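Local coordinates for protein rusticyanin (Thiobacillus ferrooxidans, PDB 2CAL) that carries electrons from cytochrome c552 to the A-type oxidase in the periplasm, using a single bound copper ion as its redox centre, at residues A[75-80]-A[112-117]; A[106-111]-A[120-125]. The protein carries 1 engineered substitution. All coordinates share one frame; numbering follows the deposited sequence. Where two conformers were deposited one is given.

Contact 1: A[75-80]-A[112-117]; sequences FINTNK and PVPKDG
Lys80 and Pro114 mark the closest backbone approach of segments 75-80 and 112-117, with their CA atoms 5.4 Å apart. Segment 75-80 runs off the end of strand 70-77 into a loop. Segment 112-117 belongs to the loop that leads to strand 119-126. A water bridges the two backbones. It donates to Asn77 O at 2.8 Å and to Pro112 O at 2.8 Å.

The Pro114 ring carries most of the side-chain contact. Pro114 CD lies 3.3 Å from Asn79 O. Pro114 CG lies 3.8 Å from Asn77 O. The Lys80 side chain crosses the ring at a slant at its CB corner, with Lys80 CG 4.1 Å from Pro114 CB. Beyond CG the Lys80 chain is extended and departs from segment 112-117. The Asn77 side chain crosses the Pro114 ring at about a right angle. Its CG is anti to the backbone N (chi1 177°), and this sends the amide toward the 112-117 backbone. An alanine in place of Pro114 would probably open a gap beside Asn79 O and Lys80 and leave the 112-117 loop freer to move. Phe119 also touches the Pro114 ring.

The arrangement packs the end of strand 70-77 and the loop after it against the loop that leads to strand 119-126. Asn79 lies by the copper ligand His84, so this is one end of a cupredoxin beta-sandwich, beside the blue copper site.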
ATOM      1  N   PHE A  75       6.230   0.169  -1.250  1.00 10.63           N
ATOM      2  CA  PHE A  75       5.593   0.175   0.061  1.00 10.76           C
ATOM      3  C   PHE A  75       6.628   0.407   1.152  1.00 10.66           C
ATOM      4  O   PHE A  75       7.652  -0.286   1.176  1.00 11.65           O
ATOM      5  CB  PHE A  75       4.863  -1.165   0.304  1.00 10.26           C
ATOM      6  CG  PHE A  75       4.298  -1.282   1.717  1.00 10.54           C
ATOM      7  CD1 PHE A  75       3.392  -0.386   2.234  1.00 10.31           C
ATOM      8  CD2 PHE A  75       4.731  -2.321   2.536  1.00 11.35           C
ATOM      9  CE1 PHE A  75       2.895  -0.486   3.509  1.00 11.20           C
ATOM     10  CE2 PHE A  75       4.234  -2.446   3.836  1.00 12.22           C
ATOM     11  CZ  PHE A  75       3.345  -1.529   4.320  1.00 11.64           C
ATOM     12  N   ILE A  76       6.354   1.397   1.974  1.00 10.95           N
ATOM     13  CA  ILE A  76       7.234   1.854   3.053  1.00 10.70           C
ATOM     14  C   ILE A  76       6.521   1.730   4.381  1.00 10.71           C
ATOM     15  O   ILE A  76       5.413   2.211   4.518  1.00 11.55           O
ATOM     16  CB  ILE A  76       7.654   3.340   2.798  1.00 11.93           C
ATOM     17  CG1 ILE A  76       8.180   3.597   1.386  1.00 12.11           C
ATOM     18  CG2 ILE A  76       8.642   3.769   3.877  1.00 12.91           C
ATOM     19  CD1 ILE A  76       8.137   5.055   1.011  1.00 15.90           C
ATOM     20  N   ASN A  77       7.172   1.109   5.357  1.00 11.31           N
ATOM     21  CA  ASN A  77       6.580   1.054   6.692  1.00 11.86           C
ATOM     22  C   ASN A  77       7.214   2.105   7.600  1.00 11.89           C
ATOM     23  O   ASN A  77       8.344   1.906   8.075  1.00 12.38           O
ATOM     24  CB  ASN A  77       6.749  -0.328   7.327  1.00 11.82           C
ATOM     25  CG  ASN A  77       6.224  -0.423   8.725  1.00 11.97           C
ATOM     26  OD1 ASN A  77       6.682  -1.302   9.532  1.00 15.33           O
ATOM     27  ND2 ASN A  77       5.326   0.438   9.109  1.00 11.39           N
ATOM     28  N   THR A  78       6.478   3.170   7.873  1.00 12.80           N
ATOM     29  CA  THR A  78       6.945   4.232   8.754  1.00 13.09           C
ATOM     30  C   THR A  78       6.421   4.123  10.184  1.00 15.66           C
ATOM     31  O   THR A  78       6.671   5.009  10.994  1.00 18.95           O
ATOM     32  CB  THR A  78       6.549   5.633   8.169  1.00 13.80           C
ATOM     33  OG1 THR A  78       5.174   5.643   7.730  1.00 15.98           O
ATOM     34  CG2 THR A  78       7.458   5.887   6.962  1.00 16.38           C
ATOM     35  N   ASN A  79       5.690   3.080  10.543  1.00 13.77           N
ATOM     36  CA  ASN A  79       5.010   3.034  11.849  1.00 13.93           C
ATOM     37  C   ASN A  79       5.823   2.287  12.882  1.00 13.39           C
ATOM     38  O   ASN A  79       5.972   1.081  12.843  1.00 13.60           O
ATOM     39  CB  ASN A  79       3.639   2.401  11.644  1.00 15.12           C
ATOM     40  CG  ASN A  79       2.720   2.591  12.801  1.00 14.62           C
ATOM     41  OD1 ASN A  79       2.781   3.545  13.618  1.00 21.60           O
ATOM     42  ND2 ASN A  79       1.845   1.660  12.972  1.00 15.93           N
ATOM     43  N   LYS A  80       6.400   3.080  13.813  1.00 16.71           N
ATOM     44  CA  LYS A  80       7.276   2.468  14.832  1.00 16.17           C
ATOM     45  C   LYS A  80       6.534   1.433  15.669  1.00 16.08           C
ATOM     46  O   LYS A  80       5.381   1.638  16.026  1.00 18.50           O
ATOM     47  CB  LYS A  80       7.897   3.562  15.683  1.00 19.61           C
ATOM     48  CG  LYS A  80       8.885   4.443  14.881  1.00 24.78           C
ATOM     49  CD  LYS A  80       9.642   5.466  15.707  1.00 33.27           C
ATOM     50  CE  LYS A  80      10.669   6.279  14.927  1.00 43.36           C
ATOM     51  NZ  LYS A  80      11.078   7.546  15.636  1.00 52.46           N
ATOM     52  N   PRO A 112       9.883  -5.172   7.897  1.00 14.14           N
ATOM     53  CA  PRO A 112      10.719  -4.898   9.069  1.00 14.50           C
ATOM     54  C   PRO A 112      10.090  -3.770   9.879  1.00 13.21           C
ATOM     55  O   PRO A 112       9.552  -2.774   9.361  1.00 13.95           O
ATOM     56  CB  PRO A 112      12.069  -4.405   8.480  1.00 18.89           C
ATOM     57  CG  PRO A 112      12.086  -4.867   7.036  1.00 17.65           C
ATOM     58  CD  PRO A 112      10.635  -4.962   6.641  1.00 14.67           C
ATOM     59  N   VAL A 113      10.221  -3.872  11.204  1.00 12.79           N
ATOM     60  CA  VAL A 113       9.809  -2.780  12.083  1.00 13.79           C
ATOM     61  C   VAL A 113      10.838  -1.669  11.945  1.00 12.54           C
ATOM     62  O   VAL A 113      12.050  -1.954  11.760  1.00 13.83           O
ATOM     63  CB  VAL A 113       9.714  -3.312  13.520  1.00 15.19           C
ATOM     64  CG1 VAL A 113       8.825  -4.579  13.550  0.56 18.18           C
ATOM     65  CG2 VAL A 113      11.038  -3.613  14.190  0.56 25.25           C
ATOM     66  N   PRO A 114      10.458  -0.408  12.052  1.00 12.44           N
ATOM     67  CA  PRO A 114      11.489   0.679  11.985  1.00 13.71           C
ATOM     68  C   PRO A 114      12.588   0.466  13.016  1.00 15.89           C
ATOM     69  O   PRO A 114      12.283   0.064  14.166  1.00 17.45           O
ATOM     70  CB  PRO A 114      10.680   1.922  12.225  1.00 14.43           C
ATOM     71  CG  PRO A 114       9.330   1.585  11.683  1.00 13.92           C
ATOM     72  CD  PRO A 114       9.106   0.156  12.113  1.00 12.95           C
ATOM     73  N   LYS A 115      13.829   0.695  12.671  1.00 15.92           N
ATOM     74  CA  LYS A 115      14.982   0.455  13.546  1.00 18.53           C
ATOM     75  C   LYS A 115      16.159   1.289  13.097  1.00 17.48           C
ATOM     76  O   LYS A 115      16.318   1.588  11.933  1.00 17.12           O
ATOM     77  CB  LYS A 115      15.389  -1.017  13.491  1.00 22.24           C
ATOM     78  CG  LYS A 115      16.553  -1.339  14.375  1.00 31.23           C
ATOM     79  CD  LYS A 115      17.018  -2.759  14.117  1.00 39.11           C
ATOM     80  CE  LYS A 115      17.245  -3.007  12.618  1.00 46.15           C
ATOM     81  NZ  LYS A 115      18.288  -4.072  12.456  1.00 55.67           N
ATOM     82  N   ASP A 116      16.995   1.665  14.048  1.00 20.63           N
ATOM     83  CA  ASP A 116      18.298   2.280  13.753  1.00 21.48           C
ATOM     84  C   ASP A 116      18.164   3.625  13.048  1.00 18.50           C
ATOM     85  O   ASP A 116      19.127   4.031  12.406  1.00 17.60           O
ATOM     86  CB  ASP A 116      19.133   1.355  12.860  1.00 22.61           C
ATOM     87  CG  ASP A 116      19.502   0.043  13.547  1.00 29.28           C
ATOM     88  OD1 ASP A 116      19.451  -0.049  14.797  1.00 30.87           O
ATOM     89  OD2 ASP A 116      19.882  -0.926  12.847  1.00 37.01           O
ATOM     90  N   GLY A 117      17.012   4.271  13.194  1.00 17.04           N
ATOM     91  CA  GLY A 117      16.745   5.548  12.555  1.00 18.51           C
ATOM     92  C   GLY A 117      16.257   5.441  11.114  1.00 17.81           C
ATOM     93  O   GLY A 117      16.207   6.456  10.444  1.00 22.15           O
TER
HETATM   94  O   HOH W   1      10.165  -0.060   8.863  1.00 13.66           O

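Contact 2: A[106-111]-A[120-125]; sequences AGTGFS and GYTDFT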
ATOM      1  N   ALA A 106      -0.866  -9.987  -5.471  1.00 14.30           N
ATOM      2  CA  ALA A 106       0.435  -9.337  -5.469  1.00 13.79           C
ATOM      3  C   ALA A 106       0.572  -8.680  -4.086  1.00 12.47           C
ATOM      4  O   ALA A 106      -0.414  -8.266  -3.502  1.00 13.54           O
ATOM      5  CB  ALA A 106       0.556  -8.306  -6.581  1.00 15.76           C
ATOM      6  N   GLY A 107       1.812  -8.624  -3.592  1.00 12.47           N
ATOM      7  CA  GLY A 107       1.963  -7.956  -2.307  1.00 12.83           C
ATOM      8  C   GLY A 107       3.174  -8.440  -1.529  1.00 12.91           C
ATOM      9  O   GLY A 107       3.972  -9.206  -2.071  1.00 14.24           O
ATOM     10  N   THR A 108       3.217  -7.975  -0.286  1.00 13.11           N
ATOM     11  CA  THR A 108       4.400  -8.196   0.540  1.00 13.53           C
ATOM     12  C   THR A 108       4.119  -9.132   1.725  1.00 13.41           C
ATOM     13  O   THR A 108       2.972  -9.339   2.149  1.00 14.05           O
ATOM     14  CB  THR A 108       4.911  -6.842   1.088  1.00 13.36           C
ATOM     15  OG1 THR A 108       4.086  -6.366   2.180  1.00 12.28           O
ATOM     16  CG2 THR A 108       4.846  -5.754   0.027  1.00 14.07           C
ATOM     17  N   GLY A 109       5.199  -9.662   2.266  1.00 14.66           N
ATOM     18  CA  GLY A 109       5.119 -10.231   3.614  1.00 14.77           C
ATOM     19  C   GLY A 109       5.055  -9.062   4.592  1.00 13.08           C
ATOM     20  O   GLY A 109       4.873  -7.854   4.310  1.00 12.89           O
ATOM     21  N   PHE A 110       5.285  -9.433   5.861  1.00 14.03           N
ATOM     22  CA  PHE A 110       5.352  -8.460   6.926  1.00 12.42           C
ATOM     23  C   PHE A 110       6.666  -7.672   6.775  1.00 13.33           C
ATOM     24  O   PHE A 110       7.735  -8.206   6.535  1.00 14.99           O
ATOM     25  CB  PHE A 110       5.274  -9.154   8.299  1.00 13.37           C
ATOM     26  CG  PHE A 110       3.899  -9.770   8.463  1.00 12.72           C
ATOM     27  CD1 PHE A 110       2.753  -9.061   8.498  1.00 13.35           C
ATOM     28  CD2 PHE A 110       3.782 -11.173   8.560  1.00 12.95           C
ATOM     29  CE1 PHE A 110       1.481  -9.603   8.618  1.00 13.51           C
ATOM     30  CE2 PHE A 110       2.520 -11.719   8.683  1.00 13.10           C
ATOM     31  CZ  PHE A 110       1.361 -10.980   8.725  1.00 13.19           C
ATOM     32  N   SER A 111       6.541  -6.368   6.954  1.00 12.52           N
ATOM     33  CA  SER A 111       7.724  -5.505   6.811  1.00 12.10           C
ATOM     34  C   SER A 111       8.598  -5.508   8.052  1.00 12.50           C
ATOM     35  O   SER A 111       8.116  -5.736   9.184  1.00 13.33           O
ATOM     36  CB  SER A 111       7.251  -4.066   6.568  1.00 12.80           C
ATOM     37  OG  SER A 111       6.469  -3.548   7.626  1.00 12.91           O
ATOM     38  N   GLY A 120      11.967   0.278   6.722  1.00 12.45           N
ATOM     39  CA  GLY A 120      11.989  -0.730   5.655  1.00 12.39           C
ATOM     40  C   GLY A 120      11.017  -0.396   4.536  1.00 11.07           C
ATOM     41  O   GLY A 120       9.924   0.141   4.723  1.00 11.61           O
ATOM     42  N   TYR A 121      11.447  -0.753   3.308  1.00 11.08           N
ATOM     43  CA  TYR A 121      10.580  -0.567   2.139  1.00 11.83           C
ATOM     44  C   TYR A 121      10.940  -1.663   1.124  1.00 11.61           C
ATOM     45  O   TYR A 121      11.983  -2.310   1.140  1.00 12.26           O
ATOM     46  CB  TYR A 121      10.707   0.839   1.553  1.00 13.06           C
ATOM     47  CG  TYR A 121      11.987   1.049   0.781  1.00 13.57           C
ATOM     48  CD1 TYR A 121      13.185   1.357   1.414  1.00 14.58           C
ATOM     49  CD2 TYR A 121      11.988   0.947  -0.601  1.00 16.20           C
ATOM     50  CE1 TYR A 121      14.352   1.558   0.686  1.00 17.83           C
ATOM     51  CE2 TYR A 121      13.154   1.143  -1.316  1.00 19.69           C
ATOM     52  CZ  TYR A 121      14.334   1.442  -0.685  1.00 18.18           C
ATOM     53  OH  TYR A 121      15.449   1.622  -1.481  1.00 25.47           O
ATOM     54  N   THR A 122      10.001  -1.814   0.178  1.00 11.86           N
ATOM     55  CA  THR A 122      10.146  -2.770  -0.927  1.00 12.32           C
ATOM     56  C   THR A 122       9.392  -2.290  -2.153  1.00 11.54           C
ATOM     57  O   THR A 122       8.559  -1.377  -2.083  1.00 12.55           O
ATOM     58  CB  THR A 122       9.668  -4.161  -0.478  1.00 12.43           C
ATOM     59  OG1 THR A 122      10.119  -5.138  -1.452  1.00 13.99           O
ATOM     60  CG2 THR A 122       8.186  -4.290  -0.341  1.00 12.79           C
ATOM     61  N   ASP A 123       9.748  -2.894  -3.268  1.00 12.05           N
ATOM     62  CA  ASP A 123       9.118  -2.621  -4.556  1.00 12.50           C
ATOM     63  C   ASP A 123       8.620  -3.934  -5.154  1.00 12.78           C
ATOM     64  O   ASP A 123       9.346  -4.921  -5.138  1.00 13.97           O
ATOM     65  CB  ASP A 123      10.114  -1.963  -5.492  1.00 14.54           C
ATOM     66  CG  ASP A 123      10.300  -0.490  -5.226  1.00 17.51           C
ATOM     67  OD1 ASP A 123       9.489   0.305  -5.790  1.00 21.36           O
ATOM     68  OD2 ASP A 123      11.246  -0.196  -4.487  1.00 21.46           O
ATOM     69  N   PHE A 124       7.438  -3.894  -5.733  1.00 11.95           N
ATOM     70  CA  PHE A 124       6.974  -5.055  -6.534  1.00 12.58           C
ATOM     71  C   PHE A 124       6.200  -4.527  -7.766  1.00 12.36           C
ATOM     72  O   PHE A 124       5.730  -3.389  -7.744  1.00 13.95           O
ATOM     73  CB  PHE A 124       6.167  -6.024  -5.711  1.00 14.11           C
ATOM     74  CG  PHE A 124       4.849  -5.550  -5.183  1.00 13.05           C
ATOM     75  CD1 PHE A 124       3.695  -5.635  -5.927  1.00 13.69           C
ATOM     76  CD2 PHE A 124       4.739  -5.004  -3.908  1.00 14.95           C
ATOM     77  CE1 PHE A 124       2.486  -5.182  -5.413  1.00 13.28           C
ATOM     78  CE2 PHE A 124       3.537  -4.553  -3.413  1.00 14.68           C
ATOM     79  CZ  PHE A 124       2.379  -4.624  -4.152  1.00 14.73           C
ATOM     80  N   THR A 125       6.091  -5.391  -8.754  1.00 13.05           N
ATOM     81  CA  THR A 125       5.315  -5.046  -9.954  1.00 13.86           C
ATOM     82  C   THR A 125       4.054  -5.872 -10.009  1.00 13.03           C
ATOM     83  O   THR A 125       3.948  -6.973  -9.445  1.00 14.53           O
ATOM     84  CB  THR A 125       6.184  -5.275 -11.177  0.73 14.22           C
ATOM     85  OG1 THR A 125       5.641  -4.582 -12.319  0.73 16.29           O
ATOM     86  CG2 THR A 125       6.221  -6.727 -11.646  0.73 20.52           C
TER
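Gly107 and Phe124 face each other with CA atoms 7.2 Å apart, and Thr108 and Thr122 with CA atoms 8.0 Å apart, so segment 106-111 passes over strand 119-126 with side chains between them and no hydrogen bond across.

The Phe124 ring is the main surface of contact. Gly107 CA sits over one face of it, toward the rim, in a CH-pi contact. The distance from Gly107 CA to the centroid of the Phe124 ring is 4.1 Å, and the approach is 21° off the ring normal. Ala106 CB meets the ring obliquely, 3.9 Å from Phe124 CE1. Thr108 CG2 also comes obliquely, at the opposite part of the rim but on the same side of the ring plane, 3.9 Å from Phe124 CE2. The same methyl meets Thr122 CG2 at 3.7 Å, methyl to methyl.

Thr108 turns its two branches to different tasks. With chi1 at 76°, CG2 lies anti to the carbonyl carbon and joins the apolar patch. Thr108 OG1 donates to Gly109 O at 2.7 Å and is also bonded to Phe86 N. The hydroxyl meets a lone pair of the Gly109 oxygen, within the plane of the carbonyl, at a C=O...donor angle of 138°. Thr122 OG1 is held by Thr5 O and Asp3 OD2. Trp6 touches both threonines, and Val73 touches Phe124.

The contact itself is therefore apolar, made of methyls, a glycine CH and an aromatic ring. Both threonine hydroxyls are satisfied by partners other than each other, which lets their methyl groups meet in a buried setting.

Contacts 1 and 2 lie about 13 Å apart, centre to centre. The order along the chain is 75-80, 106-111, 112-117, 120-125, so the two contacts interleave. Strands 70-77 and 119-126 are antiparallel neighbours in one sheet, and Phe75 N probably hydrogen-bonds to Thr122 O at 2.9 Å. Ile76 CG1 also packs on Tyr121 CB at 3.7 Å. Segments 106-111 and 112-117 are consecutive parts of one loop, which contact 2 sets over the sheet and contact 1 joins to the end of strand 70-77. Ser111 OG hydrogen-bonds to the backbone O of the copper ligand His84. Between nearest atoms, the copper ion is about 6 Å from the Asn79 side chain and about 9 Å from that of Thr108.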